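Side-chain contacts in heme-binding protein A (PDB 3TPA), which probably binds glutathione as an extracellular solute-binding protein of the family 5 type: residues 32-37 with 203-208; 234-237 with 243-246; 495-498 with 504-507; 153-158 with 414-419; 253-256 with 260-263. The protein carries 1 engineered substitution. All coordinates share one frame; numbering follows the deposited sequence.

Contact 1: residues 32-37 with 203-208; sequences FNASSQ and VRYTAN
Ala34 and Tyr205 meet through a single polar bond, formed where a turn comes up to the face of a strand. The turn begins at Phe32, whose carbonyl O accepts two backbone bonds, from Ser35 N at 3.0 Å and from Gln37 N at 3.1 Å. Asn33 directs its amide away from the strand, and its OD1 accepts a bond from the backbone N of Thr505. Ala34 then makes the contact. Its O takes the hydrogen of Tyr205 OH at 2.5 Å, a separation so short that its exact value is doubtful. This O lies at the edge of the tyrosine ring, near the ring plane, and is 3.5 Å from Tyr205 CE1. The methyl of Ala34 covers the hydroxyl as well, with CB 3.4 Å from Tyr205 OH, so the buried hydroxyl meets both an acceptor and an apolar neighbour. Ser35 turns its side chain away from the strand. Ser36 OG and Gln37 NE2 both bond to Asp160 OD2, beside the weakly bonded start of helix 36-39. On the strand, the Tyr205 ring leaves with CG anti to the carbonyl carbon (chi1 -52°), a rotation that carries OH across to the turn. Phe223 meets the same ring, with the planes inclined at about 50°. Strand 202-207 runs between strands 192-194 and 220-225 in the five-stranded mixed sheet, and the long tyrosine ties this sheet to the 32-37 turn within the solute-binding family 5 fold.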
# COMPACT_ATOMS: atom_id res chain seq x y z
N PHE A 32 11.75 -2.09 1.44
CA PHE A 32 11.83 -0.73 0.92
C PHE A 32 12.42 0.23 1.94
O PHE A 32 13.16 1.14 1.59
CB PHE A 32 10.44 -0.24 0.50
CG PHE A 32 9.91 -0.89 -0.76
CD1 PHE A 32 10.75 -1.26 -1.79
CD2 PHE A 32 8.54 -1.08 -0.92
CE1 PHE A 32 10.24 -1.84 -2.97
CE2 PHE A 32 8.02 -1.66 -2.10
CZ PHE A 32 8.87 -2.04 -3.11
N ASN A 33 12.12 0.01 3.21
CA ASN A 33 12.61 0.88 4.26
C ASN A 33 14.14 0.89 4.33
O ASN A 33 14.76 1.87 4.75
CB ASN A 33 12.02 0.45 5.61
CG ASN A 33 10.57 0.80 5.74
OD1 ASN A 33 10.14 1.83 5.23
ND2 ASN A 33 9.79 -0.05 6.41
N ALA A 34 14.75 -0.23 3.95
CA ALA A 34 16.21 -0.38 3.96
C ALA A 34 16.87 0.07 2.66
O ALA A 34 18.08 0.19 2.60
CB ALA A 34 16.57 -1.84 4.23
N SER A 35 16.08 0.30 1.60
CA SER A 35 16.67 0.72 0.32
C SER A 35 16.07 2.01 -0.25
O SER A 35 16.59 3.10 -0.03
CB SER A 35 16.58 -0.41 -0.70
OG SER A 35 15.24 -0.83 -0.89
N SER A 36 14.97 1.89 -0.98
CA SER A 36 14.37 3.03 -1.66
C SER A 36 14.14 4.21 -0.73
O SER A 36 14.27 5.37 -1.14
CB SER A 36 13.06 2.61 -2.33
OG SER A 36 12.35 1.72 -1.47
N GLN A 37 13.80 3.93 0.52
CA GLN A 37 13.36 4.97 1.43
C GLN A 37 14.51 5.83 1.92
O GLN A 37 14.30 6.98 2.27
CB GLN A 37 12.55 4.41 2.62
CG GLN A 37 11.13 3.96 2.28
CD GLN A 37 10.16 5.12 2.02
OE1 GLN A 37 10.05 6.04 2.81
NE2 GLN A 37 9.46 5.05 0.90
N VAL A 203 22.01 -3.23 9.50
CA VAL A 203 22.25 -2.48 8.26
C VAL A 203 22.62 -1.03 8.60
O VAL A 203 21.90 -0.36 9.32
CB VAL A 203 21.03 -2.51 7.31
CG1 VAL A 203 21.41 -1.96 5.96
CG2 VAL A 203 20.49 -3.92 7.16
N ARG A 204 23.76 -0.56 8.10
CA ARG A 204 24.28 0.75 8.49
C ARG A 204 24.31 1.78 7.36
O ARG A 204 24.67 1.46 6.23
CB ARG A 204 25.68 0.60 9.09
CG ARG A 204 25.70 0.03 10.50
CD ARG A 204 27.12 0.02 11.07
NE ARG A 204 27.13 -0.15 12.52
CZ ARG A 204 26.97 -1.32 13.13
NH1 ARG A 204 26.78 -2.42 12.42
NH2 ARG A 204 26.99 -1.38 14.46
N TYR A 205 23.97 3.03 7.68
CA TYR A 205 23.94 4.11 6.69
C TYR A 205 24.62 5.35 7.23
O TYR A 205 24.67 5.57 8.43
CB TYR A 205 22.51 4.51 6.31
CG TYR A 205 21.63 3.36 5.89
CD1 TYR A 205 21.35 3.12 4.55
CD2 TYR A 205 21.09 2.53 6.84
CE1 TYR A 205 20.54 2.05 4.18
CE2 TYR A 205 20.29 1.46 6.48
CZ TYR A 205 20.01 1.23 5.15
OH TYR A 205 19.21 0.16 4.82
N THR A 206 25.10 6.17 6.30
CA THR A 206 25.67 7.48 6.61
C THR A 206 24.99 8.55 5.77
O THR A 206 24.61 8.31 4.63
CB THR A 206 27.17 7.50 6.28
OG1 THR A 206 27.85 6.55 7.10
CG2 THR A 206 27.74 8.89 6.52
N ALA A 207 24.85 9.75 6.33
CA ALA A 207 24.23 10.84 5.59
C ALA A 207 25.02 11.21 4.33
O ALA A 207 26.25 11.24 4.33
CB ALA A 207 24.05 12.06 6.47
N ASN A 208 24.28 11.49 3.26
CA ASN A 208 24.85 11.99 2.02
C ASN A 208 25.03 13.51 2.09
O ASN A 208 24.05 14.26 2.13
CB ASN A 208 23.93 11.64 0.85
CG ASN A 208 24.42 12.19 -0.47
OD1 ASN A 208 25.57 12.62 -0.59
ND2 ASN A 208 23.55 12.16 -1.48

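Contact 2: residues 234-237 with 243-246; sequences AKLK and VIDF
Leu236 and Ile244 carry the contact with apolar side chains, where the last turn of helix 229-237 lies against the short strand 243-244. The two side chains mesh along their branches: Leu236 CD2 approaches Ile244 CG1 at 4.1 Å, while Leu236 CB and CD1 each lie 4.1 Å from Ile244 CG2. For Leu236 this follows from CG standing anti to the backbone N (chi1 -175°), which extends the isobutyl group from the helix toward the strand. Ile244 holds CG1 between its backbone N and carbonyl carbon (chi1 66°), so that CG2 and CD1 meet different parts of the leucine. All these separations are van der Waals contacts between buried groups. Pro489 of strand 478-491 touches both side chains.

The elements belong to a beta-alpha-beta crossover: strand 220-225 leads through helix 229-237 into strand 243-244, which lies parallel to it with strand 9-14 in between. The linker after the helix contains Cys241, joined by a disulfide to Cys13 of that intervening strand.

Contact with the backbone is slight. Leu236 CD1 comes within 4.0 Å of Val243 N, whose residue pairs by backbone bonds with Val11 and Cys13, while the Val243 side chain points away from the helix.

Polar interactions lie around the apolar patch. Leu236 O accepts from Asn491 ND2, and the carbonyls of Asp245 and Phe246 accept from Arg232 NE and NH2, fastening the end of the strand segment back to the helix.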
# COMPACT_ATOMS: atom_id res chain seq x y z
N ALA A 234 10.67 -2.97 25.12
CA ALA A 234 11.53 -2.73 26.29
C ALA A 234 12.68 -1.80 25.95
O ALA A 234 12.97 -0.86 26.68
CB ALA A 234 12.07 -4.05 26.83
N LYS A 235 13.34 -2.06 24.82
CA LYS A 235 14.51 -1.28 24.44
C LYS A 235 14.15 0.14 24.06
O LYS A 235 14.94 1.06 24.23
CB LYS A 235 15.31 -1.96 23.32
CG LYS A 235 16.16 -3.12 23.82
CD LYS A 235 16.90 -3.82 22.70
CE LYS A 235 18.30 -3.28 22.54
NZ LYS A 235 19.13 -3.62 23.72
N LEU A 236 12.94 0.30 23.53
CA LEU A 236 12.46 1.62 23.11
C LEU A 236 12.30 2.50 24.35
O LEU A 236 12.79 3.62 24.39
CB LEU A 236 11.13 1.49 22.36
CG LEU A 236 10.51 2.75 21.75
CD1 LEU A 236 11.33 3.22 20.56
CD2 LEU A 236 9.08 2.46 21.31
N LYS A 237 11.62 1.98 25.36
CA LYS A 237 11.53 2.67 26.66
C LYS A 237 12.92 3.01 27.17
O LYS A 237 13.18 4.13 27.60
CB LYS A 237 10.78 1.81 27.69
CG LYS A 237 9.30 1.74 27.44
CD LYS A 237 8.54 1.17 28.63
CE LYS A 237 8.68 -0.34 28.70
NZ LYS A 237 7.86 -0.93 29.79
N VAL A 243 13.29 3.81 17.16
CA VAL A 243 12.07 3.47 16.44
C VAL A 243 11.95 1.96 16.49
O VAL A 243 12.96 1.27 16.44
CB VAL A 243 12.16 3.86 14.93
CG1 VAL A 243 10.79 3.75 14.23
CG2 VAL A 243 12.76 5.25 14.74
N ILE A 244 10.73 1.43 16.55
CA ILE A 244 10.53 -0.01 16.40
C ILE A 244 9.43 -0.29 15.39
O ILE A 244 8.57 0.55 15.13
CB ILE A 244 10.18 -0.70 17.74
CG1 ILE A 244 8.81 -0.22 18.25
CG2 ILE A 244 11.28 -0.46 18.78
CD1 ILE A 244 8.24 -1.08 19.37
N ASP A 245 9.46 -1.49 14.82
CA ASP A 245 8.39 -1.92 13.93
C ASP A 245 7.61 -3.08 14.55
O ASP A 245 7.98 -3.60 15.60
CB ASP A 245 8.91 -2.25 12.53
CG ASP A 245 9.80 -3.49 12.50
OD1 ASP A 245 10.17 -4.01 13.57
OD2 ASP A 245 10.15 -3.92 11.37
N PHE A 246 6.51 -3.46 13.90
CA PHE A 246 5.63 -4.54 14.35
C PHE A 246 5.50 -4.64 15.87
O PHE A 246 5.78 -5.67 16.46
CB PHE A 246 6.05 -5.88 13.73
CG PHE A 246 5.96 -5.91 12.21
CD1 PHE A 246 4.75 -6.16 11.58
CD2 PHE A 246 7.07 -5.65 11.43
CE1 PHE A 246 4.66 -6.17 10.18
CE2 PHE A 246 6.98 -5.66 10.03
CZ PHE A 246 5.78 -5.92 9.40

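Contact 3: residues 495-498 with 504-507; sequences QGFV and YTAF
Phe497 swings its ring toward 504-507 because CG stands anti to the backbone N (chi1 -178°), and Phe507 comes to meet it with its own CG anti to the carbonyl carbon (chi1 -59°). The rings approach obliquely, with Phe497 CE1 4.0 Å from Phe507 CE1. Thr505 adds its methyl at the edge of the Phe497 ring, near the ring plane, where CG2 is 4.0 Å from CZ. Ala506 O lies 3.7 Å from Phe497 CE1, also at an oblique angle.

The segments are two arms of the loop between the short strands 494-495 and 511-512, which are joined at their base by backbone bonding of Gln495 with Ser511. Further along the loop, water takes the place of direct pairing. Water 2 accepts from Val498 N at 3.0 Å and can donate to Ala506 O at 2.9 Å; it also rests 3.6 Å above one face of the Phe497 ring, offset toward its rim. Water 1 accepts from Ala506 N at 2.9 Å and can donate to Val498 O at 3.1 Å, with Tyr504 O a weaker partner. Val488 and Leu490 of strand 478-491 also pack on Phe497.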
# COMPACT_ATOMS: atom_id res chain seq x y z
N GLN A 495 12.62 13.78 16.51
CA GLN A 495 11.77 14.90 16.11
C GLN A 495 11.67 15.01 14.60
O GLN A 495 12.65 14.82 13.89
CB GLN A 495 12.34 16.21 16.65
CG GLN A 495 12.22 16.40 18.15
CD GLN A 495 10.87 16.98 18.53
OE1 GLN A 495 10.00 16.28 19.04
NE2 GLN A 495 10.70 18.28 18.29
N GLY A 496 10.49 15.35 14.10
CA GLY A 496 10.31 15.67 12.70
C GLY A 496 9.97 14.48 11.84
O GLY A 496 9.95 14.57 10.60
N PHE A 497 9.70 13.35 12.49
CA PHE A 497 9.27 12.16 11.76
C PHE A 497 7.81 12.33 11.42
O PHE A 497 7.02 12.68 12.29
CB PHE A 497 9.44 10.89 12.60
CG PHE A 497 9.05 9.62 11.88
CD1 PHE A 497 10.00 8.89 11.19
CD2 PHE A 497 7.73 9.18 11.87
CE1 PHE A 497 9.65 7.73 10.51
CE2 PHE A 497 7.38 8.02 11.20
CZ PHE A 497 8.35 7.29 10.51
N VAL A 498 7.45 12.07 10.17
CA VAL A 498 6.06 12.14 9.73
C VAL A 498 5.62 10.76 9.27
O VAL A 498 6.28 10.13 8.45
CB VAL A 498 5.89 13.14 8.58
CG1 VAL A 498 4.43 13.17 8.11
CG2 VAL A 498 6.35 14.53 8.99
N TYR A 504 5.65 3.32 5.19
CA TYR A 504 7.12 3.31 5.16
C TYR A 504 7.72 4.28 6.15
O TYR A 504 7.05 5.19 6.63
CB TYR A 504 7.64 3.59 3.74
CG TYR A 504 7.05 2.62 2.76
CD1 TYR A 504 7.27 1.25 2.89
CD2 TYR A 504 6.23 3.06 1.71
CE1 TYR A 504 6.70 0.35 2.01
CE2 TYR A 504 5.67 2.17 0.81
CZ TYR A 504 5.91 0.82 0.96
OH TYR A 504 5.34 -0.04 0.07
N THR A 505 9.01 4.09 6.44
CA THR A 505 9.71 4.96 7.40
C THR A 505 10.90 5.67 6.73
O THR A 505 11.94 5.06 6.47
CB THR A 505 10.25 4.14 8.59
OG1 THR A 505 11.08 3.09 8.09
CG2 THR A 505 9.12 3.52 9.42
N ALA A 506 10.76 6.96 6.46
CA ALA A 506 11.86 7.76 5.93
C ALA A 506 12.48 8.59 7.06
O ALA A 506 11.77 9.16 7.88
CB ALA A 506 11.38 8.68 4.79
N PHE A 507 13.81 8.62 7.12
CA PHE A 507 14.49 9.31 8.21
C PHE A 507 15.12 10.64 7.81
O PHE A 507 15.67 11.35 8.65
CB PHE A 507 15.46 8.37 8.92
CG PHE A 507 14.78 7.15 9.49
CD1 PHE A 507 13.92 7.27 10.57
CD2 PHE A 507 14.99 5.90 8.95
CE1 PHE A 507 13.28 6.17 11.10
CE2 PHE A 507 14.35 4.79 9.47
CZ PHE A 507 13.49 4.92 10.55
O HOH W 1 8.24 8.31 6.97
O HOH W 2 9.47 10.93 8.26

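Contact 4: residues 153-158 with 414-419; sequences FITTVA and SRNGDP
Asn416 faces Thr155 and Thr156 from an Asx turn, in which its OD1 accepts from Asp418 N at 3.0 Å. The bond is nearly straight, 169° at the hydrogen, but the donor sits 44° out of the carbonyl plane. Overlapping this turn, an ST motif has Ser414 OG accept from Gly417 N, so the loop between strand 407-413 and helix 420-427 is held by its own side chains.

On the close side of the contact, Asn416 crosses Thr155 at about a right angle and Thr156 obliquely. With CG between the backbone N and the carbonyl carbon (chi1 68°), the side chain turns ND2 toward helix 153-156, 3.7 Å from Thr156 OG1. Its methylene sits at Thr155, where Asn416 CB is 4.0 Å from Thr155 OG1. Thr156 and Asn416 are buried here, while Thr155 is partly exposed.

The looser side is bridged by water. Water 3 donates to both Thr155 OG1 and Asn416 O, at 2.6 Å from the latter. Thr155 OG1 is also hydrogen-bonded to Pro152 O. Asp418 has further ties: OD2 forms a salt bridge with Arg461, and OD1 caps the backbone N of Asp420. Thr155 packs on strands 44-46 and 53-63, whereas strand 407-413 belongs to another sheet, so the contact probably spans the cleft between lobes. Water 4 completes the bridge, 3.0 Å from both Thr155 OG1 and Asp418 OD2 and donating to each.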
# COMPACT_ATOMS: atom_id res chain seq x y z
N PHE A 153 -1.40 7.13 -12.62
CA PHE A 153 -0.03 6.89 -13.04
C PHE A 153 0.99 7.83 -12.39
O PHE A 153 2.08 7.40 -12.03
CB PHE A 153 0.10 6.96 -14.56
CG PHE A 153 1.49 6.66 -15.05
CD1 PHE A 153 2.01 5.38 -14.93
CD2 PHE A 153 2.30 7.66 -15.58
CE1 PHE A 153 3.31 5.10 -15.34
CE2 PHE A 153 3.59 7.39 -16.00
CZ PHE A 153 4.10 6.10 -15.88
N ILE A 154 0.66 9.11 -12.26
CA ILE A 154 1.58 10.05 -11.59
C ILE A 154 1.96 9.59 -10.17
O ILE A 154 3.12 9.71 -9.74
CB ILE A 154 1.05 11.52 -11.60
CG1 ILE A 154 2.20 12.50 -11.31
CG2 ILE A 154 -0.11 11.74 -10.61
CD1 ILE A 154 3.41 12.31 -12.21
N THR A 155 1.00 9.03 -9.43
CA THR A 155 1.34 8.50 -8.11
C THR A 155 2.11 7.18 -8.20
O THR A 155 2.97 6.91 -7.37
CB THR A 155 0.12 8.37 -7.17
OG1 THR A 155 -0.90 7.62 -7.81
CG2 THR A 155 -0.44 9.75 -6.84
N THR A 156 1.83 6.37 -9.21
CA THR A 156 2.63 5.16 -9.41
C THR A 156 4.13 5.49 -9.57
O THR A 156 4.99 4.78 -9.06
CB THR A 156 2.11 4.33 -10.60
OG1 THR A 156 0.76 3.94 -10.32
CG2 THR A 156 2.98 3.07 -10.81
N VAL A 157 4.42 6.59 -10.26
CA VAL A 157 5.79 7.03 -10.52
C VAL A 157 6.57 7.36 -9.24
O VAL A 157 7.81 7.32 -9.23
CB VAL A 157 5.81 8.25 -11.46
CG1 VAL A 157 7.20 8.86 -11.57
CG2 VAL A 157 5.30 7.85 -12.83
N ALA A 158 5.84 7.67 -8.17
CA ALA A 158 6.42 8.00 -6.87
C ALA A 158 6.64 6.76 -5.98
O ALA A 158 7.17 6.85 -4.87
CB ALA A 158 5.53 9.01 -6.14
N SER A 414 -4.59 -1.01 -0.78
CA SER A 414 -4.22 -0.21 -1.93
C SER A 414 -2.74 0.13 -1.89
O SER A 414 -2.23 0.56 -0.86
CB SER A 414 -5.03 1.09 -1.94
OG SER A 414 -4.59 1.95 -2.98
N ARG A 415 -2.04 -0.04 -3.01
CA ARG A 415 -0.61 0.22 -3.03
C ARG A 415 -0.24 1.66 -3.41
O ARG A 415 0.83 2.11 -3.05
CB ARG A 415 0.12 -0.77 -3.94
CG ARG A 415 -0.15 -2.22 -3.61
CD ARG A 415 0.45 -3.12 -4.67
NE ARG A 415 -0.25 -4.40 -4.77
CZ ARG A 415 -1.24 -4.64 -5.62
NH1 ARG A 415 -1.66 -3.69 -6.45
NH2 ARG A 415 -1.82 -5.83 -5.63
N ASN A 416 -1.12 2.37 -4.14
CA ASN A 416 -0.85 3.76 -4.50
C ASN A 416 -1.78 4.75 -3.81
O ASN A 416 -1.63 5.97 -3.93
CB ASN A 416 -0.83 3.99 -6.04
CG ASN A 416 -2.18 3.83 -6.71
OD1 ASN A 416 -3.21 3.71 -6.06
ND2 ASN A 416 -2.18 3.83 -8.04
N GLY A 417 -2.75 4.22 -3.07
CA GLY A 417 -3.68 5.03 -2.30
C GLY A 417 -4.68 5.86 -3.08
O GLY A 417 -5.33 6.72 -2.50
N ASP A 418 -4.83 5.61 -4.38
CA ASP A 418 -5.84 6.34 -5.17
C ASP A 418 -7.20 5.64 -5.08
O ASP A 418 -7.25 4.41 -5.01
CB ASP A 418 -5.41 6.39 -6.65
CG ASP A 418 -6.23 7.37 -7.45
OD1 ASP A 418 -7.30 6.99 -7.95
OD2 ASP A 418 -5.81 8.53 -7.58
N PRO A 419 -8.30 6.41 -5.10
CA PRO A 419 -9.63 5.77 -5.07
C PRO A 419 -9.82 4.76 -6.19
O PRO A 419 -10.50 3.76 -5.99
CB PRO A 419 -10.60 6.96 -5.24
CG PRO A 419 -9.76 8.10 -5.76
CD PRO A 419 -8.40 7.87 -5.16
O HOH W 3 -2.75 7.78 -5.41
O HOH W 4 -3.15 9.50 -8.58

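Contact 5: residues 253-256 with 260-263; sequences AQMK and QINL
Met255, Leu263 and Ile261 bury the most surface where the end of helix 249-255 covers the start of strand 261-276. Met255 leads: its CG touches Ile261 CD1 at 4.0 Å, and the chain beyond runs out extended, carrying SD past Leu263 CD1 at a looser 4.4 Å. This methionine is buried, with Tyr233 and Pro489 also against it.

Leu263 reaches Lys256, beside the helix, through CD2, because CG stands anti to the backbone N (chi1 -180°). Here it meets the aliphatic part of the lysine: Leu263 CD2 lies 3.6 Å from Lys256 CG and 4.0 Å from Lys256 CE. The extended lysine thus lies across the leucine branch while its ammonium group goes on toward Glu265, a long and weak ion pair.

Ile261 presents CD1 to the methionine and packs on Tyr233 and Leu236 of helix 229-237. Beside these apolar groups a water joins the backbones: it lies within donating range of Met255 O at 2.6 Å and Ile261 O at 2.8 Å. The arrangement is an alpha-beta unit with a very short connection, in which the strand turns back against the helix that precedes it, here a long strand of the six-stranded mixed sheet.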
# COMPACT_ATOMS: atom_id res chain seq x y z
N ALA A 253 -1.67 -0.07 24.27
CA ALA A 253 -2.35 0.68 25.33
C ALA A 253 -1.38 1.24 26.38
O ALA A 253 -1.48 2.40 26.76
CB ALA A 253 -3.39 -0.21 26.00
N GLN A 254 -0.43 0.44 26.83
CA GLN A 254 0.56 0.95 27.76
C GLN A 254 1.58 1.91 27.11
O GLN A 254 2.10 2.81 27.79
CB GLN A 254 1.29 -0.19 28.47
CG GLN A 254 2.42 0.30 29.39
CD GLN A 254 1.91 1.23 30.48
OE1 GLN A 254 0.81 1.04 31.02
NE2 GLN A 254 2.70 2.24 30.82
N MET A 255 1.89 1.70 25.83
CA MET A 255 2.79 2.62 25.11
C MET A 255 2.18 4.02 25.09
O MET A 255 2.89 5.01 25.15
CB MET A 255 3.06 2.17 23.67
CG MET A 255 3.97 0.99 23.48
SD MET A 255 4.15 0.53 21.73
CE MET A 255 5.26 -0.88 21.87
N LYS A 256 0.86 4.09 24.97
CA LYS A 256 0.16 5.37 24.98
C LYS A 256 0.31 6.11 26.32
O LYS A 256 0.03 7.30 26.41
CB LYS A 256 -1.32 5.17 24.64
CG LYS A 256 -1.61 5.00 23.13
CD LYS A 256 -3.04 4.52 22.89
CE LYS A 256 -3.34 4.34 21.41
NZ LYS A 256 -4.73 3.83 21.21
N GLN A 260 8.35 7.89 27.80
CA GLN A 260 9.51 7.76 26.91
C GLN A 260 9.11 7.57 25.45
O GLN A 260 9.96 7.62 24.56
CB GLN A 260 10.39 6.58 27.32
CG GLN A 260 10.74 6.54 28.80
CD GLN A 260 9.94 5.51 29.56
OE1 GLN A 260 8.72 5.40 29.41
NE2 GLN A 260 10.62 4.74 30.40
N ILE A 261 7.83 7.35 25.21
CA ILE A 261 7.34 6.97 23.88
C ILE A 261 6.39 7.99 23.29
O ILE A 261 5.49 8.52 23.97
CB ILE A 261 6.67 5.57 23.91
CG1 ILE A 261 7.71 4.50 24.25
CG2 ILE A 261 5.99 5.27 22.56
CD1 ILE A 261 7.11 3.17 24.66
N ASN A 262 6.62 8.27 22.01
CA ASN A 262 5.75 9.09 21.19
C ASN A 262 5.12 8.13 20.18
O ASN A 262 5.73 7.81 19.15
CB ASN A 262 6.59 10.16 20.49
CG ASN A 262 5.81 10.95 19.46
OD1 ASN A 262 4.58 11.03 19.51
ND2 ASN A 262 6.52 11.54 18.51
N LEU A 263 3.92 7.65 20.48
CA LEU A 263 3.26 6.67 19.63
C LEU A 263 2.45 7.36 18.53
O LEU A 263 1.41 7.94 18.80
CB LEU A 263 2.34 5.76 20.45
CG LEU A 263 1.62 4.70 19.60
CD1 LEU A 263 2.60 3.64 19.11
CD2 LEU A 263 0.48 4.06 20.36
O HOH W 5 3.02 7.59 25.04

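How the contacts relate
Contact 4 lies nearest the middle of the chain, about 9 Å from its centre to the chain's centre; contact 5 lies farthest out, at about 25 Å. Contacts 1, 2 and 4 are buried, contacts 3 and 5 only partly. Contacts 2 and 5 both set apolar groups near the end of a helix against a strand and join directly, Leu236 CD2 lying 3.8 Å from Ile261 CG1. Contact 3 adds aromatic rings and touches contact 2 where Val243 meets Phe507. It also touches contact 1, whose own chemistry is one phenol-to-carbonyl bond. Contacts 1 and 2 draw on the same five-stranded sheet. Water bridges contacts 3, 4 and 5; in 4, polar side chains meet without direct bonds.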